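Local coordinates for protein listeriolysin O (Listeria monocytogenes, PDB 4CDB) that forms oligomeric pores in cholesterol-containing host membranes and thereby lyses cells, after a major conformational change at the membrane, at residues Ile70-Ala75 and Leu359-Asn365; Ile77-Asn81 and Phe183-Ala189; Gly90-Asn96 and Glu249-Ile255. All blocks are in the same frame, centred on the assembly; numbering follows the deposited sequence.

Contact 1. Residues Ile70-Ala75 and Leu359-Asn365; sequences INQNNA and LAVIKNN. With NA (sodium ion), chain H.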
loop_
_atom_site.group_PDB
_atom_site.type_symbol
_atom_site.label_atom_id
_atom_site.label_comp_id
_atom_site.label_asym_id
_atom_site.label_seq_id
_atom_site.Cartn_x
_atom_site.Cartn_y
_atom_site.Cartn_z
ATOM N N ILE A 70 -6.022 -6.079 -9.409
ATOM C CA ILE A 70 -5.925 -4.636 -9.249
ATOM C C ILE A 70 -5.954 -3.967 -10.626
ATOM O O ILE A 70 -5.019 -4.091 -11.418
ATOM C CB ILE A 70 -4.693 -4.207 -8.398
ATOM C CG1 ILE A 70 -4.561 -2.683 -8.372
ATOM C CG2 ILE A 70 -3.410 -4.857 -8.902
ATOM C CD1 ILE A 70 -3.514 -2.173 -7.401
ATOM N N ASN A 71 -7.061 -3.287 -10.910
ATOM C CA ASN A 71 -7.284 -2.660 -12.207
ATOM C C ASN A 71 -7.518 -1.165 -12.028
ATOM O O ASN A 71 -8.568 -0.746 -11.538
ATOM C CB ASN A 71 -8.483 -3.306 -12.904
ATOM C CG ASN A 71 -8.165 -3.767 -14.315
ATOM O OD1 ASN A 71 -8.255 -4.956 -14.629
ATOM N ND2 ASN A 71 -7.796 -2.826 -15.175
ATOM N N GLN A 72 -6.540 -0.360 -12.435
ATOM C CA GLN A 72 -6.516 1.049 -12.057
ATOM C C GLN A 72 -5.935 1.976 -13.133
ATOM O O GLN A 72 -4.895 1.689 -13.722
ATOM C CB GLN A 72 -5.731 1.195 -10.752
ATOM C CG GLN A 72 -5.543 2.615 -10.273
ATOM C CD GLN A 72 -4.886 2.674 -8.911
ATOM O OE1 GLN A 72 -5.243 1.920 -8.003
ATOM N NE2 GLN A 72 -3.914 3.565 -8.761
ATOM N N ASN A 73 -6.619 3.091 -13.380
ATOM C CA ASN A 73 -6.155 4.082 -14.345
ATOM C C ASN A 73 -5.590 5.318 -13.652
ATOM O O ASN A 73 -6.293 5.990 -12.898
ATOM C CB ASN A 73 -7.286 4.477 -15.293
ATOM C CG ASN A 73 -7.909 3.281 -15.979
ATOM O OD1 ASN A 73 -7.319 2.202 -16.024
ATOM N ND2 ASN A 73 -9.107 3.464 -16.520
ATOM N N ASN A 74 -4.319 5.610 -13.911
ATOM C CA ASN A 74 -3.642 6.724 -13.253
ATOM C C ASN A 74 -3.258 7.841 -14.220
ATOM O O ASN A 74 -2.627 7.595 -15.249
ATOM C CB ASN A 74 -2.404 6.226 -12.504
ATOM C CG ASN A 74 -2.745 5.205 -11.437
ATOM O OD1 ASN A 74 -3.789 5.295 -10.791
ATOM N ND2 ASN A 74 -1.869 4.224 -11.250
ATOM N N ALA A 75 -3.645 9.067 -13.881
ATOM C CA ALA A 75 -3.289 10.231 -14.684
ATOM C C ALA A 75 -1.989 10.844 -14.176
ATOM O O ALA A 75 -1.247 11.468 -14.934
ATOM C CB ALA A 75 -4.410 11.256 -14.654
ATOM N N LEU A 359 -5.610 14.577 -21.887
ATOM C CA LEU A 359 -4.852 14.019 -20.775
ATOM C C LEU A 359 -4.475 12.558 -21.024
ATOM O O LEU A 359 -5.329 11.730 -21.341
ATOM C CB LEU A 359 -5.655 14.151 -19.478
ATOM C CG LEU A 359 -4.921 13.956 -18.151
ATOM C CD1 LEU A 359 -3.730 14.894 -18.054
ATOM C CD2 LEU A 359 -5.869 14.181 -16.985
ATOM N N ALA A 360 -3.187 12.255 -20.893
ATOM C CA ALA A 360 -2.692 10.891 -21.057
ATOM C C ALA A 360 -2.845 10.115 -19.757
ATOM O O ALA A 360 -2.338 10.533 -18.717
ATOM C CB ALA A 360 -1.236 10.907 -21.489
ATOM N N VAL A 361 -3.540 8.984 -19.821
ATOM C CA VAL A 361 -3.796 8.178 -18.633
ATOM C C VAL A 361 -3.149 6.799 -18.749
ATOM O O VAL A 361 -3.283 6.124 -19.771
ATOM C CB VAL A 361 -5.311 8.008 -18.384
ATOM C CG1 VAL A 361 -5.562 7.281 -17.064
ATOM C CG2 VAL A 361 -6.014 9.366 -18.399
ATOM N N ILE A 362 -2.441 6.389 -17.701
ATOM C CA ILE A 362 -1.850 5.058 -17.661
ATOM C C ILE A 362 -2.870 4.019 -17.200
ATOM O O ILE A 362 -3.411 4.106 -16.097
ATOM C CB ILE A 362 -0.618 5.002 -16.738
ATOM C CG1 ILE A 362 0.445 6.002 -17.194
ATOM C CG2 ILE A 362 -0.038 3.598 -16.711
ATOM C CD1 ILE A 362 1.766 5.868 -16.447
ATOM N N LYS A 363 -3.127 3.031 -18.052
ATOM C CA LYS A 363 -4.069 1.969 -17.727
ATOM C C LYS A 363 -3.351 0.758 -17.137
ATOM O O LYS A 363 -2.573 0.094 -17.820
ATOM C CB LYS A 363 -4.868 1.567 -18.969
ATOM C CG LYS A 363 -5.847 0.430 -18.739
ATOM C CD LYS A 363 -6.883 0.369 -19.851
ATOM C CE LYS A 363 -7.690 1.659 -19.912
ATOM N NZ LYS A 363 -8.708 1.643 -21.001
ATOM N N ASN A 364 -3.615 0.476 -15.864
ATOM C CA ASN A 364 -2.974 -0.646 -15.184
ATOM C C ASN A 364 -3.931 -1.801 -14.919
ATOM O O ASN A 364 -5.087 -1.591 -14.555
ATOM C CB ASN A 364 -2.363 -0.198 -13.854
ATOM C CG ASN A 364 -1.363 0.924 -14.018
ATOM O OD1 ASN A 364 -0.164 0.687 -14.156
ATOM N ND2 ASN A 364 -1.852 2.158 -13.999
ATOM N N ASN A 365 -3.439 -3.021 -15.103
ATOM C CA ASN A 365 -4.161 -4.214 -14.679
ATOM C C ASN A 365 -3.186 -5.303 -14.243
ATOM O O ASN A 365 -2.197 -5.577 -14.925
ATOM C CB ASN A 365 -5.094 -4.723 -15.781
ATOM C CG ASN A 365 -4.360 -5.470 -16.873
ATOM O OD1 ASN A 365 -4.531 -6.677 -17.035
ATOM N ND2 ASN A 365 -3.535 -4.754 -17.629
HETATM NA NA NA H . 1.997 1.445 -13.302
HETATM O O HOH W 1 -0.665 12.107 -17.559
HETATM O O HOH W 2 0.443 3.989 -13.239
HETATM O O HOH W 3 3.870 3.405 -14.194
#
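Asn364 lays its side chain over the backbone of Gln72, and its ND2 donates to Gln72 O at 3.1 Å. The same carbonyl accepts the Asn364 main-chain N at 2.8 Å, while Gln72 N returns a bond to Asn364 O at 2.8 Å. Two residues along, Asn74 N meets Ile362 O at 2.8 Å and Ile362 N meets Asn74 O at 2.7 Å, so Gln72-Asn364 and Asn74-Ile362 are the hydrogen-bonded pairs of two antiparallel strands, whose segments run at 173°. These are the meeting ends of two long strands, 59-74 and 362-385, consistent with the elongated domain 2 of cholesterol-dependent cytolysins. On the face carrying Gln72, Asn74, Ile362 and Asn364, Asn364 OD1 binds a sodium ion at 2.4 Å; Ile180 O, from helix 176-183, shares that ion, so the amide ties the strand pair to a segment destined for the membrane. Past the paired strands, Ala75 CB touches Leu359 CD2 at 4.0 Å, and one water reaches Ala75 O (2.8 Å) and Ala360 O (2.6 Å).

Contact 2. Residues Ile77-Asn81 and Phe183-Ala189; sequences IQVVN and FGTAFKA. With NA (sodium ion), chain N.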
loop_
_atom_site.group_PDB
_atom_site.type_symbol
_atom_site.label_atom_id
_atom_site.label_comp_id
_atom_site.label_asym_id
_atom_site.label_seq_id
_atom_site.Cartn_x
_atom_site.Cartn_y
_atom_site.Cartn_z
ATOM N N ILE A 77 1.682 10.677 -13.242
ATOM C CA ILE A 77 2.871 9.873 -13.494
ATOM C C ILE A 77 3.839 10.027 -12.328
ATOM O O ILE A 77 4.117 11.144 -11.891
ATOM C CB ILE A 77 3.593 10.307 -14.785
ATOM C CG1 ILE A 77 2.581 10.633 -15.887
ATOM C CG2 ILE A 77 4.593 9.237 -15.225
ATOM C CD1 ILE A 77 1.733 9.460 -16.316
ATOM N N GLN A 78 4.352 8.904 -11.833
ATOM C CA GLN A 78 5.303 8.909 -10.725
ATOM C C GLN A 78 6.710 9.274 -11.194
ATOM O O GLN A 78 7.041 9.118 -12.370
ATOM C CB GLN A 78 5.310 7.547 -10.028
ATOM C CG GLN A 78 3.969 7.171 -9.420
ATOM C CD GLN A 78 3.482 8.204 -8.427
ATOM O OE1 GLN A 78 4.159 8.496 -7.442
ATOM N NE2 GLN A 78 2.316 8.783 -8.695
ATOM N N VAL A 79 7.534 9.758 -10.271
ATOM C CA VAL A 79 8.894 10.165 -10.601
ATOM C C VAL A 79 9.925 9.305 -9.876
ATOM O O VAL A 79 9.859 9.146 -8.656
ATOM C CB VAL A 79 9.145 11.643 -10.223
ATOM C CG1 VAL A 79 10.590 12.015 -10.490
ATOM C CG2 VAL A 79 8.205 12.566 -10.985
ATOM N N VAL A 80 10.872 8.743 -10.623
ATOM C CA VAL A 80 12.006 8.066 -10.008
ATOM C C VAL A 80 12.981 9.131 -9.518
ATOM O O VAL A 80 13.550 9.871 -10.318
ATOM C CB VAL A 80 12.706 7.112 -10.994
ATOM C CG1 VAL A 80 13.934 6.480 -10.348
ATOM C CG2 VAL A 80 11.738 6.040 -11.468
ATOM N N ASN A 81 13.159 9.206 -8.202
ATOM C CA ASN A 81 13.888 10.307 -7.569
ATOM C C ASN A 81 15.294 10.553 -8.116
ATOM O O ASN A 81 15.724 11.700 -8.244
ATOM C CB ASN A 81 13.941 10.113 -6.052
ATOM C CG ASN A 81 14.790 11.162 -5.362
ATOM O OD1 ASN A 81 15.923 10.895 -4.962
ATOM N ND2 ASN A 81 14.246 12.366 -5.224
ATOM N N PHE A 183 1.558 1.942 -7.439
ATOM C CA PHE A 183 2.515 3.016 -7.199
ATOM C C PHE A 183 3.389 3.337 -8.413
ATOM O O PHE A 183 4.342 4.109 -8.312
ATOM C CB PHE A 183 3.398 2.670 -5.999
ATOM C CG PHE A 183 2.629 2.451 -4.726
ATOM C CD1 PHE A 183 2.183 3.528 -3.976
ATOM C CD2 PHE A 183 2.354 1.168 -4.277
ATOM C CE1 PHE A 183 1.475 3.330 -2.802
ATOM C CE2 PHE A 183 1.648 0.963 -3.103
ATOM C CZ PHE A 183 1.208 2.045 -2.364
ATOM N N GLY A 184 3.063 2.746 -9.557
ATOM C CA GLY A 184 3.834 2.973 -10.767
ATOM C C GLY A 184 5.107 2.149 -10.783
ATOM O O GLY A 184 5.474 1.548 -9.773
ATOM N N THR A 185 5.781 2.123 -11.930
ATOM C CA THR A 185 7.030 1.377 -12.090
ATOM C C THR A 185 8.116 1.930 -11.170
ATOM O O THR A 185 9.067 1.229 -10.810
ATOM C CB THR A 185 7.510 1.409 -13.561
ATOM O OG1 THR A 185 6.477 0.895 -14.412
ATOM C CG2 THR A 185 8.770 0.575 -13.754
ATOM N N ALA A 186 7.954 3.187 -10.768
ATOM C CA ALA A 186 8.891 3.836 -9.856
ATOM C C ALA A 186 9.021 3.106 -8.518
ATOM O O ALA A 186 9.979 3.327 -7.780
ATOM C CB ALA A 186 8.490 5.290 -9.632
ATOM N N PHE A 187 8.061 2.237 -8.209
ATOM C CA PHE A 187 8.121 1.446 -6.984
ATOM C C PHE A 187 9.373 0.563 -6.920
ATOM O O PHE A 187 9.918 0.340 -5.839
ATOM C CB PHE A 187 6.859 0.594 -6.806
ATOM C CG PHE A 187 6.974 -0.421 -5.702
ATOM C CD1 PHE A 187 6.854 -0.039 -4.373
ATOM C CD2 PHE A 187 7.217 -1.755 -5.991
ATOM C CE1 PHE A 187 6.970 -0.971 -3.353
ATOM C CE2 PHE A 187 7.334 -2.689 -4.976
ATOM C CZ PHE A 187 7.212 -2.297 -3.658
ATOM N N LYS A 188 9.822 0.069 -8.073
ATOM C CA LYS A 188 10.988 -0.813 -8.130
ATOM C C LYS A 188 12.237 -0.118 -7.597
ATOM O O LYS A 188 13.045 -0.727 -6.896
ATOM C CB LYS A 188 11.230 -1.319 -9.556
ATOM C CG LYS A 188 10.016 -1.977 -10.200
ATOM C CD LYS A 188 10.295 -2.443 -11.627
ATOM C CE LYS A 188 10.830 -3.866 -11.652
ATOM N NZ LYS A 188 10.466 -4.581 -12.911
ATOM N N ALA A 189 12.393 1.158 -7.936
ATOM C CA ALA A 189 13.508 1.951 -7.428
ATOM C C ALA A 189 13.398 2.120 -5.916
ATOM O O ALA A 189 14.382 1.977 -5.190
ATOM C CB ALA A 189 13.553 3.310 -8.114
HETATM NA NA NA N . 4.919 5.932 -6.219
HETATM O O HOH W 4 2.681 6.977 -5.494
#
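A sodium site joins the short, weakly bonded strand at about 77-78 to the turn between two helices of the first membrane-inserting segment, still largely helical here. Gln78 OE1 lies 2.9 Å from the ion NA, Phe183 O 2.8 Å and a water 2.6 Å; Tyr265 OH completes the site, and Gln78 OE1 is also hydrogen-bonded to Lys214. Gly184 leaves the first helix with a phi of +79°, opening a type I turn in which Phe187 N bonds to Gly184 O at 3.1 Å. A beta carbon on Gly184 would come about 3.1 Å from Gln78 CG; its absence lets Gln78 CG approach Phe183 O to 3.3 Å. Ala186 CB rests 3.9 Å from Gln78 CB and 3.8 Å from Val80 CG2, and Ala189 CB is 3.9 Å from Val80 CG1. Between these two segments the link is an ion and a few apolar contacts, while Ala186 N and Thr185 OG1 hydrogen-bond directly to Asn102 and Val100: separable ties, consistent with a segment that must become a transmembrane beta hairpin.

Contact 3. Residues Gly90-Asn96 and Glu249-Ile255; sequences GALVKAN and ENPPAYI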
loop_
_atom_site.group_PDB
_atom_site.type_symbol
_atom_site.label_atom_id
_atom_site.label_comp_id
_atom_site.label_asym_id
_atom_site.label_seq_id
_atom_site.Cartn_x
_atom_site.Cartn_y
_atom_site.Cartn_z
ATOM N N GLY A 90 6.686 21.301 -19.556
ATOM C CA GLY A 90 6.829 21.663 -20.955
ATOM C C GLY A 90 7.676 20.704 -21.771
ATOM O O GLY A 90 7.759 20.823 -22.994
ATOM N N ALA A 91 8.309 19.752 -21.095
ATOM C CA ALA A 91 9.171 18.782 -21.764
ATOM C C ALA A 91 8.403 17.930 -22.773
ATOM O O ALA A 91 7.288 17.485 -22.506
ATOM C CB ALA A 91 9.863 17.897 -20.744
ATOM N N LEU A 92 9.014 17.707 -23.932
ATOM C CA LEU A 92 8.407 16.894 -24.980
ATOM C C LEU A 92 8.857 15.443 -24.860
ATOM O O LEU A 92 10.055 15.161 -24.816
ATOM C CB LEU A 92 8.781 17.436 -26.360
ATOM C CG LEU A 92 8.334 18.860 -26.692
ATOM C CD1 LEU A 92 8.722 19.225 -28.114
ATOM C CD2 LEU A 92 6.839 18.981 -26.505
ATOM N N VAL A 93 7.898 14.524 -24.806
ATOM C CA VAL A 93 8.214 13.103 -24.676
ATOM C C VAL A 93 7.379 12.239 -25.619
ATOM O O VAL A 93 6.346 12.674 -26.132
ATOM C CB VAL A 93 7.989 12.602 -23.229
ATOM C CG1 VAL A 93 8.955 13.276 -22.260
ATOM C CG2 VAL A 93 6.550 12.840 -22.810
ATOM N N LYS A 94 7.843 11.014 -25.849
ATOM C CA LYS A 94 7.054 10.018 -26.559
ATOM C C LYS A 94 6.123 9.324 -25.580
ATOM O O LYS A 94 6.528 8.970 -24.473
ATOM C CB LYS A 94 7.960 8.975 -27.210
ATOM C CG LYS A 94 8.848 9.504 -28.314
ATOM C CD LYS A 94 9.739 8.397 -28.852
ATOM C CE LYS A 94 10.614 8.891 -29.990
ATOM N NZ LYS A 94 11.555 7.839 -30.469
ATOM N N ALA A 95 4.875 9.127 -25.988
ATOM C CA ALA A 95 3.923 8.405 -25.158
ATOM C C ALA A 95 3.981 6.918 -25.490
ATOM O O ALA A 95 3.218 6.432 -26.326
ATOM C CB ALA A 95 2.518 8.939 -25.362
ATOM N N ASN A 96 4.898 6.204 -24.840
ATOM C CA ASN A 96 5.034 4.763 -25.032
ATOM C C ASN A 96 5.320 4.022 -23.730
ATOM O O ASN A 96 5.098 4.555 -22.641
ATOM C CB ASN A 96 6.111 4.458 -26.079
ATOM C CG ASN A 96 7.437 5.134 -25.773
ATOM O OD1 ASN A 96 7.753 5.418 -24.618
ATOM N ND2 ASN A 96 8.218 5.400 -26.814
ATOM N N GLU A 249 2.457 4.954 -33.376
ATOM C CA GLU A 249 2.816 3.970 -32.364
ATOM C C GLU A 249 3.503 4.645 -31.183
ATOM O O GLU A 249 3.450 4.153 -30.058
ATOM C CB GLU A 249 3.730 2.895 -32.956
ATOM C CG GLU A 249 3.219 2.278 -34.252
ATOM C CD GLU A 249 3.588 3.094 -35.481
ATOM O OE1 GLU A 249 4.756 3.022 -35.915
ATOM O OE2 GLU A 249 2.710 3.807 -36.011
ATOM N N ASN A 250 4.153 5.774 -31.451
ATOM C CA ASN A 250 4.806 6.555 -30.406
ATOM C C ASN A 250 4.376 8.018 -30.462
ATOM O O ASN A 250 5.156 8.884 -30.864
ATOM C CB ASN A 250 6.329 6.448 -30.521
ATOM C CG ASN A 250 6.822 5.012 -30.473
ATOM O OD1 ASN A 250 7.122 4.482 -29.404
ATOM N ND2 ASN A 250 6.912 4.378 -31.636
ATOM N N PRO A 251 3.125 8.297 -30.063
ATOM C CA PRO A 251 2.547 9.639 -30.190
ATOM C C PRO A 251 3.280 10.659 -29.331
ATOM O O PRO A 251 3.681 10.336 -28.211
ATOM C CB PRO A 251 1.116 9.461 -29.671
ATOM C CG PRO A 251 0.852 7.989 -29.730
ATOM C CD PRO A 251 2.173 7.342 -29.472
ATOM N N PRO A 252 3.453 11.884 -29.851
ATOM C CA PRO A 252 4.132 12.939 -29.097
ATOM C C PRO A 252 3.253 13.463 -27.962
ATOM O O PRO A 252 2.037 13.593 -28.123
ATOM C CB PRO A 252 4.354 14.027 -30.149
ATOM C CG PRO A 252 3.243 13.835 -31.122
ATOM C CD PRO A 252 3.016 12.346 -31.180
ATOM N N ALA A 253 3.870 13.737 -26.819
ATOM C CA ALA A 253 3.156 14.290 -25.676
ATOM C C ALA A 253 4.048 15.286 -24.954
ATOM O O ALA A 253 5.262 15.309 -25.166
ATOM C CB ALA A 253 2.721 13.179 -24.728
ATOM N N TYR A 254 3.448 16.114 -24.105
ATOM C CA TYR A 254 4.218 17.055 -23.301
ATOM C C TYR A 254 3.825 16.996 -21.828
ATOM O O TYR A 254 2.693 16.648 -21.487
ATOM C CB TYR A 254 4.073 18.485 -23.833
ATOM C CG TYR A 254 2.678 19.057 -23.729
ATOM C CD1 TYR A 254 1.713 18.756 -24.680
ATOM C CD2 TYR A 254 2.329 19.909 -22.687
ATOM C CE1 TYR A 254 0.437 19.278 -24.592
ATOM C CE2 TYR A 254 1.055 20.436 -22.592
ATOM C CZ TYR A 254 0.113 20.117 -23.548
ATOM O OH TYR A 254 -1.156 20.637 -23.461
ATOM N N ILE A 255 4.769 17.331 -20.958
ATOM C CA ILE A 255 4.485 17.410 -19.533
ATOM C C ILE A 255 3.714 18.699 -19.252
ATOM O O ILE A 255 4.274 19.796 -19.300
ATOM C CB ILE A 255 5.779 17.338 -18.700
ATOM C CG1 ILE A 255 6.537 16.043 -19.013
ATOM C CG2 ILE A 255 5.470 17.428 -17.217
ATOM C CD1 ILE A 255 7.800 15.846 -18.195
#
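Backbone hydrogen bonds dominate the pairing of Gly90-Asn96 with Glu249-Ile255, two antiparallel strands crossing at a strongly twisted 134°. Val93 and Ala253 form the hydrogen-bonded pair, with Val93 N to Ala253 O and Ala253 N to Val93 O both at 2.8 Å. At one end Gly90 N donates to Ile255 O at 2.9 Å, while Ile255 N donates to Ala91 O at 3.0 Å. Two residues thus face one, and with the positive phi of Gly90 (92°) this has the geometry of a G1 beta bulge. At the other end Ala95 N reaches Pro251 O at 2.8 Å. Strand 252-260 also pairs with 345-353, and through it strand 92-94 joins the large antiparallel sheet.

Between these bonds, CA-H...O contacts link Tyr254 CA to Ala91 O at 3.2 Å and Leu92 CA to Ala253 O at 3.5 Å.

Apolar contacts line both faces. Leu92 CD2 meets Tyr254 CB at 3.9 Å; on the other face Ala253 CB lies 4.3 Å from Val93 CG2. Ala253 CB is also 4.3 Å from Ala95 CB, and Ala91 CB approaches Ile255 CD1 to 3.9 Å. The Tyr254 ring leads away from Gly90-Asn96 to meet Phe231 edge-to-face, its OH bonded to Asn357.

One side-chain bond extends the pairing: Asn96 ND2 donates to Asn250 OD1 at 3.0 Å, while Asn96 OD1, at an N-cap position, bonds to Glu98 N of helix 97-100. Lacking an amide hydrogen, Pro251 accepts from Ala95 but cannot reciprocate, so the regular two-way backbone pairing ends there and the asparagine amides take over.

In the fold
In chain order the segments run 70-75, 77-81, 90-96, 183-189, 249-255 and 359-365: contact 1 encloses the other two, whereas contacts 2 and 3 interleave. Strands 59-74 and 77-78 follow each other, so the chain passes there from the mixed sheet of contact 1 into the antiparallel sheet reached by contacts 2 and 3, where 345-353 pairs with 77-78 and 252-260. Contacts 1 and 2, with centres about 14 Å apart, touch through Ile362 CD1 and Ile77 CD1 at 3.6 Å, and each brings a sodium site to the helical, membrane-inserting region. Contact 3 lies farther off in the antiparallel sheet, its centre about 17 Å and 18 Å from those of contacts 1 and 2.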